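Local coordinates for protein staphylococcal enterotoxin-like toxin (Staphylococcus aureus, PDB 4DXF) that probably binds carbohydrate, as a superantigen-like toxin that joins an OB-fold domain to a beta-grasp domain in one superantigen fold, at residues R45-V50 against G71-V76; V81-N86 against S137-D142; Q148-E151 against L155-N158. All coordinates share one frame; numbering follows the deposited sequence.

Contact 1: residues R45-V50 against G71-V76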
ATOM      1  N   ARG A  45      14.221  -8.527  10.423  1.00 34.43           N
ATOM      2  CA  ARG A  45      14.360  -7.399  11.310  1.00 31.78           C
ATOM      3  C   ARG A  45      13.105  -6.519  11.232  1.00 30.35           C
ATOM      4  O   ARG A  45      12.329  -6.594  10.246  1.00 29.76           O
ATOM      5  CB  ARG A  45      15.583  -6.622  10.845  1.00 31.86           C
ATOM      6  CG  ARG A  45      16.885  -7.455  11.147  1.00 31.31           C
ATOM      7  CD  ARG A  45      18.021  -6.852  10.452  1.00 35.50           C
ATOM      8  NE  ARG A  45      18.354  -5.486  10.890  1.00 35.56           N
ATOM      9  CZ  ARG A  45      18.318  -4.397  10.105  1.00 37.90           C
ATOM     10  NH1 ARG A  45      17.905  -4.448   8.823  1.00 36.30           N
ATOM     11  NH2 ARG A  45      18.673  -3.216  10.613  1.00 35.19           N
ATOM     12  N   PHE A  46      12.942  -5.713  12.282  1.00 28.50           N
ATOM     13  CA  PHE A  46      11.749  -4.889  12.500  1.00 26.75           C
ATOM     14  C   PHE A  46      12.185  -3.477  12.823  1.00 27.29           C
ATOM     15  O   PHE A  46      13.232  -3.256  13.417  1.00 27.55           O
ATOM     16  CB  PHE A  46      10.865  -5.403  13.603  1.00 25.40           C
ATOM     17  CG  PHE A  46      10.302  -6.803  13.327  1.00 30.44           C
ATOM     18  CD1 PHE A  46       9.212  -6.970  12.489  1.00 33.19           C
ATOM     19  CD2 PHE A  46      10.903  -7.922  13.889  1.00 30.70           C
ATOM     20  CE1 PHE A  46       8.687  -8.254  12.184  1.00 35.26           C
ATOM     21  CE2 PHE A  46      10.402  -9.221  13.595  1.00 34.66           C
ATOM     22  CZ  PHE A  46       9.291  -9.367  12.758  1.00 35.15           C
ATOM     23  N   MET A  47      11.394  -2.538  12.354  1.00 24.74           N
ATOM     24  CA  MET A  47      11.460  -1.143  12.832  1.00 24.69           C
ATOM     25  C   MET A  47      10.320  -0.970  13.840  1.00 25.30           C
ATOM     26  O   MET A  47       9.129  -1.174  13.513  1.00 25.57           O
ATOM     27  CB  MET A  47      11.329  -0.149  11.635  1.00 21.65           C
ATOM     28  CG  MET A  47      11.344   1.352  12.192  1.00 23.98           C
ATOM     29  SD  MET A  47      11.257   2.558  10.951  1.00 26.10           S
ATOM     30  CE  MET A  47      12.813   2.511  10.180  1.00 27.55           C
ATOM     31  N   ASN A  48      10.649  -0.568  15.071  1.00 23.59           N
ATOM     32  CA  ASN A  48       9.653  -0.352  16.116  1.00 24.42           C
ATOM     33  C   ASN A  48       9.194   1.123  16.046  1.00 25.15           C
ATOM     34  O   ASN A  48      10.022   2.030  16.016  1.00 24.56           O
ATOM     35  CB  ASN A  48      10.262  -0.631  17.500  1.00 25.93           C
ATOM     36  CG  ASN A  48      10.552  -2.112  17.704  1.00 27.94           C
ATOM     37  OD1 ASN A  48       9.628  -2.906  17.958  1.00 27.06           O
ATOM     38  ND2 ASN A  48      11.777  -2.492  17.439  1.00 27.81           N
ATOM     39  N   VAL A  49       7.900   1.334  16.002  1.00 24.65           N
ATOM     40  CA  VAL A  49       7.312   2.685  16.098  1.00 24.24           C
ATOM     41  C   VAL A  49       6.342   2.748  17.244  1.00 22.94           C
ATOM     42  O   VAL A  49       5.527   1.820  17.487  1.00 22.24           O
ATOM     43  CB  VAL A  49       6.571   3.040  14.835  1.00 24.19           C
ATOM     44  CG1 VAL A  49       6.110   4.530  14.895  1.00 27.49           C
ATOM     45  CG2 VAL A  49       7.436   2.803  13.705  1.00 24.68           C
ATOM     46  N   VAL A  50       6.366   3.866  18.009  1.00 19.39           N
ATOM     47  CA  VAL A  50       5.604   3.858  19.206  1.00 22.03           C
ATOM     48  C   VAL A  50       4.776   5.171  19.228  1.00 24.09           C
ATOM     49  O   VAL A  50       5.144   6.156  19.860  1.00 24.54           O
ATOM     50  CB  VAL A  50       6.539   3.772  20.486  1.00 21.20           C
ATOM     51  CG1 VAL A  50       5.688   3.662  21.738  1.00 23.92           C
ATOM     52  CG2 VAL A  50       7.517   2.565  20.388  1.00 24.98           C
ATOM     53  N   GLY A  71      19.544   0.918  15.247  1.00 28.37           N
ATOM     54  CA  GLY A  71      19.543   2.206  15.934  1.00 28.66           C
ATOM     55  C   GLY A  71      18.299   3.020  15.619  1.00 28.72           C
ATOM     56  O   GLY A  71      17.216   2.457  15.328  1.00 28.38           O
ATOM     57  N   VAL A  72      18.488   4.337  15.641  1.00 27.01           N
ATOM     58  CA  VAL A  72      17.378   5.289  15.609  1.00 25.40           C
ATOM     59  C   VAL A  72      17.270   5.920  14.259  1.00 22.51           C
ATOM     60  O   VAL A  72      18.181   6.369  13.636  1.00 22.76           O
ATOM     61  CB  VAL A  72      17.557   6.361  16.741  1.00 25.60           C
ATOM     62  CG1 VAL A  72      16.428   7.461  16.722  1.00 27.59           C
ATOM     63  CG2 VAL A  72      17.535   5.672  18.096  1.00 26.43           C
ATOM     64  N   HIS A  73      16.042   5.967  13.761  1.00 22.20           N
ATOM     65  CA  HIS A  73      15.774   6.633  12.480  1.00 21.01           C
ATOM     66  C   HIS A  73      14.705   7.687  12.672  1.00 21.64           C
ATOM     67  O   HIS A  73      13.642   7.374  13.178  1.00 21.62           O
ATOM     68  CB  HIS A  73      15.276   5.575  11.418  1.00 22.58           C
ATOM     69  CG  HIS A  73      16.338   4.556  11.162  1.00 20.28           C
ATOM     70  ND1 HIS A  73      17.342   4.767  10.263  1.00 24.12           N
ATOM     71  CD2 HIS A  73      16.639   3.417  11.810  1.00 23.96           C
ATOM     72  CE1 HIS A  73      18.199   3.758  10.317  1.00 25.64           C
ATOM     73  NE2 HIS A  73      17.796   2.925  11.245  1.00 23.95           N
ATOM     74  N   ARG A  74      14.971   8.911  12.257  1.00 20.76           N
ATOM     75  CA  ARG A  74      14.010   9.983  12.548  1.00 21.44           C
ATOM     76  C   ARG A  74      13.243  10.371  11.278  1.00 22.48           C
ATOM     77  O   ARG A  74      13.605   9.955  10.196  1.00 23.03           O
ATOM     78  CB  ARG A  74      14.784  11.164  13.244  1.00 21.64           C
ATOM     79  CG  ARG A  74      15.356  10.652  14.590  1.00 21.27           C
ATOM     80  CD  ARG A  74      16.084  11.810  15.430  1.00 22.41           C
ATOM     81  NE  ARG A  74      14.988  12.576  16.021  1.00 25.34           N
ATOM     82  CZ  ARG A  74      14.407  12.342  17.183  1.00 28.90           C
ATOM     83  NH1 ARG A  74      14.787  11.367  18.024  1.00 31.67           N
ATOM     84  NH2 ARG A  74      13.376  13.086  17.494  1.00 32.00           N
ATOM     85  N   ASN A  75      12.136  11.133  11.370  1.00 23.36           N
ATOM     86  CA  ASN A  75      11.451  11.575  10.147  1.00 22.47           C
ATOM     87  C   ASN A  75      10.975  10.403   9.288  1.00 20.53           C
ATOM     88  O   ASN A  75      11.210  10.390   8.083  1.00 22.40           O
ATOM     89  CB  ASN A  75      12.284  12.398   9.207  1.00 24.96           C
ATOM     90  CG  ASN A  75      12.691  13.742   9.808  1.00 32.87           C
ATOM     91  OD1 ASN A  75      13.880  14.083   9.804  1.00 43.52           O
ATOM     92  ND2 ASN A  75      11.729  14.485  10.314  1.00 32.83           N
ATOM     93  N   VAL A  76      10.394   9.482   9.998  1.00 21.11           N
ATOM     94  CA  VAL A  76       9.714   8.284   9.442  1.00 21.98           C
ATOM     95  C   VAL A  76       8.182   8.475   9.463  1.00 20.01           C
ATOM     96  O   VAL A  76       7.590   8.875  10.485  1.00 18.24           O
ATOM     97  CB  VAL A  76      10.208   7.084  10.287  1.00 23.56           C
ATOM     98  CG1 VAL A  76       9.366   5.814  10.053  1.00 27.46           C
ATOM     99  CG2 VAL A  76      11.674   6.914   9.871  1.00 26.75           C
TER

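Contact 2: residues V81-N86 against S137-D142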
ATOM      1  N   VAL A  81      -0.978  -1.649   8.026  1.00 20.95           N
ATOM      2  CA  VAL A  81      -2.162  -2.503   7.935  1.00 20.44           C
ATOM      3  C   VAL A  81      -1.844  -3.667   8.908  1.00 19.66           C
ATOM      4  O   VAL A  81      -0.919  -4.444   8.592  1.00 22.18           O
ATOM      5  CB  VAL A  81      -2.303  -3.058   6.465  1.00 21.52           C
ATOM      6  CG1 VAL A  81      -3.554  -4.029   6.410  1.00 23.62           C
ATOM      7  CG2 VAL A  81      -2.543  -1.943   5.472  1.00 21.13           C
ATOM      8  N   LEU A  82      -2.496  -3.722  10.072  1.00 21.25           N
ATOM      9  CA  LEU A  82      -2.141  -4.720  11.115  1.00 21.24           C
ATOM     10  C   LEU A  82      -2.570  -6.092  10.530  1.00 25.67           C
ATOM     11  O   LEU A  82      -3.619  -6.185   9.884  1.00 24.16           O
ATOM     12  CB  LEU A  82      -2.836  -4.503  12.403  1.00 22.21           C
ATOM     13  CG  LEU A  82      -2.496  -3.180  13.115  1.00 23.24           C
ATOM     14  CD1 LEU A  82      -3.399  -3.027  14.291  1.00 25.90           C
ATOM     15  CD2 LEU A  82      -1.003  -3.344  13.466  1.00 23.85           C
ATOM     16  N   GLU A  83      -1.705  -7.075  10.707  1.00 26.72           N
ATOM     17  CA  GLU A  83      -1.952  -8.406  10.109  1.00 30.10           C
ATOM     18  C   GLU A  83      -1.594  -9.473  11.111  1.00 32.68           C
ATOM     19  O   GLU A  83      -0.785  -9.243  12.022  1.00 32.58           O
ATOM     20  CB  GLU A  83      -1.027  -8.609   8.926  1.00 31.55           C
ATOM     21  CG  GLU A  83      -1.375  -7.895   7.692  1.00 32.62           C
ATOM     22  CD  GLU A  83      -0.473  -8.282   6.500  1.00 34.40           C
ATOM     23  OE1 GLU A  83      -0.194  -9.489   6.267  1.00 38.46           O
ATOM     24  OE2 GLU A  83      -0.103  -7.412   5.708  1.00 29.98           O
ATOM     25  N   GLU A  84      -2.191 -10.666  10.953  1.00 33.97           N
ATOM     26  CA  GLU A  84      -1.667 -11.762  11.748  0.50 34.96           C
ATOM     27  C   GLU A  84      -0.352 -12.297  11.160  1.00 35.24           C
ATOM     28  O   GLU A  84       0.027 -12.017  10.011  1.00 34.85           O
ATOM     29  CB  GLU A  84      -2.761 -12.784  12.149  0.50 35.39           C
ATOM     30  CG  GLU A  84      -3.572 -12.210  13.332  0.50 37.42           C
ATOM     31  CD  GLU A  84      -4.680 -13.109  13.845  0.50 39.94           C
ATOM     32  OE1 GLU A  84      -4.558 -13.610  14.992  0.50 39.07           O
ATOM     33  OE2 GLU A  84      -5.677 -13.298  13.109  0.50 40.98           O
ATOM     34  N   ASN A  85       0.423 -12.953  12.006  1.00 35.99           N
ATOM     35  CA  ASN A  85       1.795 -13.237  11.633  1.00 37.34           C
ATOM     36  C   ASN A  85       2.307 -14.492  12.355  1.00 38.74           C
ATOM     37  O   ASN A  85       1.643 -14.980  13.283  1.00 39.95           O
ATOM     38  CB  ASN A  85       2.682 -12.017  11.958  1.00 37.35           C
ATOM     39  CG  ASN A  85       2.777 -11.739  13.437  1.00 36.95           C
ATOM     40  OD1 ASN A  85       3.736 -12.170  14.069  1.00 35.57           O
ATOM     41  ND2 ASN A  85       1.812 -11.015  13.999  1.00 36.81           N
ATOM     42  N   ASN A  86       3.459 -14.991  11.911  1.00 39.94           N
ATOM     43  CA  ASN A  86       4.084 -16.203  12.468  1.00 41.41           C
ATOM     44  C   ASN A  86       5.199 -15.875  13.450  1.00 42.35           C
ATOM     45  O   ASN A  86       6.050 -16.739  13.758  1.00 42.45           O
ATOM     46  CB  ASN A  86       4.695 -17.030  11.342  1.00 42.19           C
ATOM     47  CG  ASN A  86       3.662 -17.531  10.354  1.00 43.76           C
ATOM     48  OD1 ASN A  86       3.807 -17.367   9.140  1.00 44.54           O
ATOM     49  ND2 ASN A  86       2.602 -18.116  10.865  1.00 45.25           N
ATOM     50  N   SER A 137       4.672   4.973  -0.308  1.00 17.03           N
ATOM     51  CA  SER A 137       5.016   3.563  -0.485  1.00 18.15           C
ATOM     52  C   SER A 137       4.065   2.947  -1.496  1.00 19.36           C
ATOM     53  O   SER A 137       2.874   3.339  -1.599  1.00 19.51           O
ATOM     54  CB  SER A 137       4.909   2.719   0.802  1.00 13.94           C
ATOM     55  OG  SER A 137       3.656   2.659   1.437  1.00 18.42           O
ATOM     56  N   LEU A 138       4.579   1.956  -2.193  1.00 19.52           N
ATOM     57  CA  LEU A 138       3.636   1.117  -3.007  1.00 20.02           C
ATOM     58  C   LEU A 138       2.596   0.427  -2.184  1.00 19.30           C
ATOM     59  O   LEU A 138       1.451   0.257  -2.672  1.00 19.74           O
ATOM     60  CB  LEU A 138       4.439   0.129  -3.911  1.00 19.33           C
ATOM     61  CG  LEU A 138       5.389   0.705  -4.959  1.00 20.48           C
ATOM     62  CD1 LEU A 138       6.047  -0.483  -5.808  1.00 20.96           C
ATOM     63  CD2 LEU A 138       4.949   1.784  -5.989  1.00 19.19           C
ATOM     64  N   LYS A 139       2.918   0.008  -0.965  1.00 17.34           N
ATOM     65  CA  LYS A 139       2.019  -0.573  -0.044  1.00 19.85           C
ATOM     66  C   LYS A 139       0.758   0.308   0.051  1.00 20.77           C
ATOM     67  O   LYS A 139      -0.362  -0.207  -0.030  1.00 19.15           O
ATOM     68  CB  LYS A 139       2.627  -0.792   1.349  1.00 20.08           C
ATOM     69  CG  LYS A 139       1.683  -1.391   2.335  1.00 20.04           C
ATOM     70  CD  LYS A 139       2.237  -1.315   3.738  1.00 18.62           C
ATOM     71  CE  LYS A 139       1.376  -2.047   4.775  1.00 20.94           C
ATOM     72  NZ  LYS A 139       1.341  -3.580   4.473  1.00 22.46           N
ATOM     73  N   GLU A 140       0.966   1.639   0.240  1.00 18.61           N
ATOM     74  CA  GLU A 140      -0.193   2.549   0.469  1.00 17.73           C
ATOM     75  C   GLU A 140      -1.050   2.751  -0.773  1.00 18.87           C
ATOM     76  O   GLU A 140      -2.296   2.730  -0.689  1.00 20.01           O
ATOM     77  CB  GLU A 140       0.288   3.942   0.988  1.00 19.40           C
ATOM     78  CG  GLU A 140      -0.879   4.884   1.194  1.00 20.97           C
ATOM     79  CD  GLU A 140      -0.462   6.190   1.837  1.00 23.03           C
ATOM     80  OE1 GLU A 140       0.689   6.223   2.346  1.00 19.66           O
ATOM     81  OE2 GLU A 140      -1.287   7.183   1.829  1.00 22.16           O
ATOM     82  N   LEU A 141      -0.398   2.944  -1.909  1.00 18.37           N
ATOM     83  CA  LEU A 141      -1.081   3.142  -3.190  1.00 19.33           C
ATOM     84  C   LEU A 141      -1.880   1.859  -3.501  1.00 20.45           C
ATOM     85  O   LEU A 141      -3.123   1.919  -3.736  1.00 19.48           O
ATOM     86  CB  LEU A 141      -0.090   3.424  -4.289  1.00 20.25           C
ATOM     87  CG  LEU A 141       0.721   4.743  -4.137  1.00 22.74           C
ATOM     88  CD1 LEU A 141       1.911   4.631  -5.023  1.00 25.30           C
ATOM     89  CD2 LEU A 141      -0.226   5.887  -4.559  1.00 23.23           C
ATOM     90  N   ASP A 142      -1.175   0.735  -3.403  1.00 19.55           N
ATOM     91  CA  ASP A 142      -1.844  -0.543  -3.714  1.00 21.17           C
ATOM     92  C   ASP A 142      -3.067  -0.772  -2.766  1.00 20.79           C
ATOM     93  O   ASP A 142      -4.184  -1.051  -3.238  1.00 21.36           O
ATOM     94  CB  ASP A 142      -0.843  -1.670  -3.541  1.00 19.96           C
ATOM     95  CG  ASP A 142      -1.531  -3.084  -3.604  1.00 18.62           C
ATOM     96  OD1 ASP A 142      -1.918  -3.416  -4.782  1.00 22.79           O
ATOM     97  OD2 ASP A 142      -1.612  -3.812  -2.572  1.00 19.45           O
TER
HETATM   98  O   HOH W   1       0.915  -5.269   6.654  1.00 23.51           O

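Contact 3: residues Q148-E151 against L155-N158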
ATOM      1  N   GLN A 148     -10.728   1.212  -2.411  1.00 21.52           N
ATOM      2  CA  GLN A 148     -11.647   2.060  -3.171  1.00 22.95           C
ATOM      3  C   GLN A 148     -12.377   1.274  -4.278  1.00 24.25           C
ATOM      4  O   GLN A 148     -13.606   1.460  -4.513  1.00 24.28           O
ATOM      5  CB  GLN A 148     -10.903   3.205  -3.791  1.00 24.81           C
ATOM      6  CG  GLN A 148     -11.837   4.141  -4.598  1.00 28.36           C
ATOM      7  CD  GLN A 148     -11.049   5.108  -5.475  1.00 33.99           C
ATOM      8  OE1 GLN A 148      -9.994   5.600  -5.072  1.00 33.06           O
ATOM      9  NE2 GLN A 148     -11.560   5.394  -6.683  1.00 33.97           N
ATOM     10  N   LEU A 149     -11.654   0.389  -4.932  1.00 21.86           N
ATOM     11  CA  LEU A 149     -12.255  -0.339  -6.080  1.00 23.39           C
ATOM     12  C   LEU A 149     -13.231  -1.365  -5.617  1.00 24.39           C
ATOM     13  O   LEU A 149     -14.241  -1.645  -6.350  1.00 24.48           O
ATOM     14  CB  LEU A 149     -11.136  -1.000  -6.937  1.00 22.55           C
ATOM     15  CG  LEU A 149     -10.221  -0.064  -7.745  1.00 21.49           C
ATOM     16  CD1 LEU A 149      -9.068  -0.844  -8.293  1.00 21.93           C
ATOM     17  CD2 LEU A 149     -10.938   0.727  -8.865  1.00 21.57           C
ATOM     18  N   ILE A 150     -12.937  -1.990  -4.470  1.00 23.98           N
ATOM     19  CA  ILE A 150     -13.888  -2.848  -3.783  1.00 25.95           C
ATOM     20  C   ILE A 150     -15.159  -2.086  -3.438  1.00 27.77           C
ATOM     21  O   ILE A 150     -16.276  -2.538  -3.768  1.00 26.45           O
ATOM     22  CB  ILE A 150     -13.278  -3.541  -2.530  1.00 25.79           C
ATOM     23  CG1 ILE A 150     -12.100  -4.420  -2.979  1.00 24.09           C
ATOM     24  CG2 ILE A 150     -14.373  -4.249  -1.672  1.00 27.85           C
ATOM     25  CD1 ILE A 150     -11.255  -5.012  -1.801  1.00 21.74           C
ATOM     26  N   GLU A 151     -15.005  -0.935  -2.794  1.00 27.87           N
ATOM     27  CA  GLU A 151     -16.131  -0.178  -2.278  1.00 28.99           C
ATOM     28  C   GLU A 151     -16.970   0.449  -3.383  1.00 30.86           C
ATOM     29  O   GLU A 151     -18.220   0.483  -3.246  1.00 31.08           O
ATOM     30  CB  GLU A 151     -15.611   0.914  -1.309  1.00 30.02           C
ATOM     31  CG  GLU A 151     -15.218   0.379   0.096  1.00 31.61           C
ATOM     32  CD  GLU A 151     -14.536   1.471   0.994  1.00 36.62           C
ATOM     33  OE1 GLU A 151     -14.421   2.649   0.573  1.00 41.11           O
ATOM     34  OE2 GLU A 151     -14.106   1.138   2.107  1.00 38.04           O
ATOM     35  N   LEU A 155     -14.835  -4.495  -7.052  1.00 26.55           N
ATOM     36  CA  LEU A 155     -13.738  -5.409  -7.199  1.00 24.66           C
ATOM     37  C   LEU A 155     -13.837  -6.493  -6.169  1.00 24.73           C
ATOM     38  O   LEU A 155     -14.197  -6.288  -5.008  1.00 24.44           O
ATOM     39  CB  LEU A 155     -12.370  -4.709  -7.067  1.00 25.50           C
ATOM     40  CG  LEU A 155     -11.155  -5.648  -7.211  1.00 21.71           C
ATOM     41  CD1 LEU A 155     -10.833  -5.964  -8.629  1.00 21.13           C
ATOM     42  CD2 LEU A 155     -10.022  -4.741  -6.596  1.00 22.95           C
ATOM     43  N   TYR A 156     -13.515  -7.681  -6.629  1.00 26.69           N
ATOM     44  CA  TYR A 156     -13.598  -8.910  -5.838  1.00 27.49           C
ATOM     45  C   TYR A 156     -15.028  -9.298  -5.504  1.00 30.25           C
ATOM     46  O   TYR A 156     -15.250 -10.066  -4.574  1.00 30.79           O
ATOM     47  CB  TYR A 156     -12.682  -8.938  -4.605  1.00 28.61           C
ATOM     48  CG  TYR A 156     -11.241  -8.613  -4.935  1.00 26.58           C
ATOM     49  CD1 TYR A 156     -10.587  -9.190  -6.037  1.00 24.24           C
ATOM     50  CD2 TYR A 156     -10.519  -7.693  -4.137  1.00 25.37           C
ATOM     51  CE1 TYR A 156      -9.239  -8.893  -6.346  1.00 22.73           C
ATOM     52  CE2 TYR A 156      -9.192  -7.390  -4.432  1.00 22.55           C
ATOM     53  CZ  TYR A 156      -8.551  -7.928  -5.539  1.00 22.10           C
ATOM     54  OH  TYR A 156      -7.218  -7.667  -5.951  1.00 23.76           O
ATOM     55  N   GLY A 157     -15.958  -8.780  -6.305  1.00 31.14           N
ATOM     56  CA  GLY A 157     -17.376  -9.112  -6.178  1.00 32.89           C
ATOM     57  C   GLY A 157     -17.666 -10.155  -7.239  1.00 33.10           C
ATOM     58  O   GLY A 157     -17.434 -11.337  -7.011  1.00 34.13           O
ATOM     59  N   ASN A 158     -18.077  -9.655  -8.409  1.00 34.58           N
ATOM     60  CA  ASN A 158     -18.332 -10.352  -9.671  1.00 36.28           C
ATOM     61  C   ASN A 158     -17.020 -10.729 -10.376  1.00 35.18           C
ATOM     62  O   ASN A 158     -16.882 -11.850 -10.897  1.00 35.32           O
ATOM     63  CB  ASN A 158     -19.159  -9.415 -10.599  1.00 38.34           C
ATOM     64  CG  ASN A 158     -18.603  -7.883 -10.589  1.00 45.62           C
ATOM     65  OD1 ASN A 158     -17.569  -7.579  -9.946  1.00 50.35           O
ATOM     66  ND2 ASN A 158     -19.292  -6.957 -11.296  1.00 49.11           N
TER

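Contact 1: residues R45-V50 against G71-V76
His73 NE2 is hydrogen-bonded to Gly69 O, which holds the far end of the ring, while the near end of the same side chain meets Met47. The methyl CE of Met47 lies 4.1 Å from His73 CB. It is 4.2 Å from His73 CG, so it touches the root of the ring and comes at the ring obliquely. The other partner of Met47 is Val76. Met47 SD packs 3.9 Å from Val76 CG1, and the two side chains run past each other in opposite directions. Met47 first reaches straight out from its strand, with CG anti to the backbone N (chi1 178°) and chi2 also extended. A bend at chi3 (-72°) then swings CE aside to His73 and leaves the sulfur beside the valine. The one thioether thus touches residues on both sides of the corner that the chain turns at Asn75. Asn75 and Val76 both face Glu33, which makes a G1 beta bulge at that corner.

Strands 46-49 and 71-74 are not direct neighbours in the sheet. The CA atoms of Met47 and His73 are 8.9 Å apart, because strand 33-37 runs between them. The side chains of Met47 and His73 therefore meet over that strand, inside the OB-fold. Val76 joins from strand 76-80, beyond the corner. Met47 and Val76 also pack on Ile97 of strand 92-99, and Tyr68 meets the His73 ring edge-to-face.

Contact 2: residues V81-N86 against S137-D142
Lys139 and Val81 meet where the first turn of helix 138-153, in the beta-grasp domain, faces the loop that follows strand 76-80 of the OB-fold. The contact is a small part of the interface between the two domains of the superantigen fold.

The apolar part is small. Val81 CG2 lies 4.0 Å from Lys139 CE, and the two side chains cross at a slant. The valine packs against the end of the lysine chain, just short of the ammonium group.

The polar part runs through one water. The water oxygen accepts from Lys139 NZ at 2.8 Å. It donates to Val81 O, 2.8 Å from the water oxygen, and to Glu83 OE2, 2.6 Å from it. The water thus joins the lysine to a backbone carbonyl and a carboxylate at once. Lys139 NZ has a further partner in Val94 O, and Glu83 OE2 is also hydrogen-bonded to Tyr22 OH.

The two charges do not meet directly. Glu83 OE2 and Lys139 NZ stand 4.3 Å apart, beyond a salt bridge. The water bridges the two charged groups, and their attraction at this distance probably adds to the hold. The lysine is extended as far as CE and then bends at chi4 (64°), which turns NZ to the water.

The helix start is capped within its own segment. Ser137 is the N-cap, and its OG accepts from Glu140 N at 3.1 Å, with an N-H...O angle of 146°.

Contact 3: residues Q148-E151 against L155-N158
Leu155 N donates to Leu149 O in a backbone hydrogen bond of 3.0 Å. The bond is nearly straight, with an N-H...O angle of 174°. The N-H comes from above the carbonyl plane, about 43° out of it. It reaches back six residues and ties the loop to the last turns of helix 138-153.

The apolar contacts form around this bond. Leu149 CB and Leu155 CB are 3.9 Å apart, and Leu155 CD2 also reaches Leu149 CB. Ile150 CG1 lies 4.1 Å from Leu155 CB. Ile150 CD1 then comes to the edge of the Tyr156 ring, near the ring plane, at 3.6 Å from CD2. Separately, Ile150 CG1 makes a van der Waals contact of 3.5 Å with the carbonyl oxygen Leu155 O.

The ring is also met on a face. With chi1 at 180°, Leu155 turns CG beside its own carbonyl carbon, on the side of Tyr156. Leu155 CG sits 3.5 Å above the Tyr156 plane, over the ring centre. At its far end, Tyr156 OH is hydrogen-bonded to Leu178 O and Arg146 NH1. Ile150 and Tyr156 continue onto helix 17-22.

One backbone bond fixes the start of the loop against the helix. The contact closes the end of the beta-grasp helix and packs it on its sheet, with Leu149 on Ile113 and Val201 and Leu155 on Ile203. All four touching residues are buried, and apolar packing is the main grip.

Overall arrangement
The contacts follow one another along the chain, each closing before the next opens. Contact 1 lies wholly in the OB-fold domain and contact 3 wholly in the beta-grasp domain. Their centres are about 34 Å apart, on opposite sides of the chain's centre. Contact 2 joins the two domains and lies near the middle of the molecule, its centre about 17 Å from that of contact 1 and about 18 Å from that of contact 3. Helix 138-153 is shared by contacts 2 and 3: its start faces the OB-fold, and its later turns hold the loop that follows. This helix thus links the domain junction to the loop before strand 162-168.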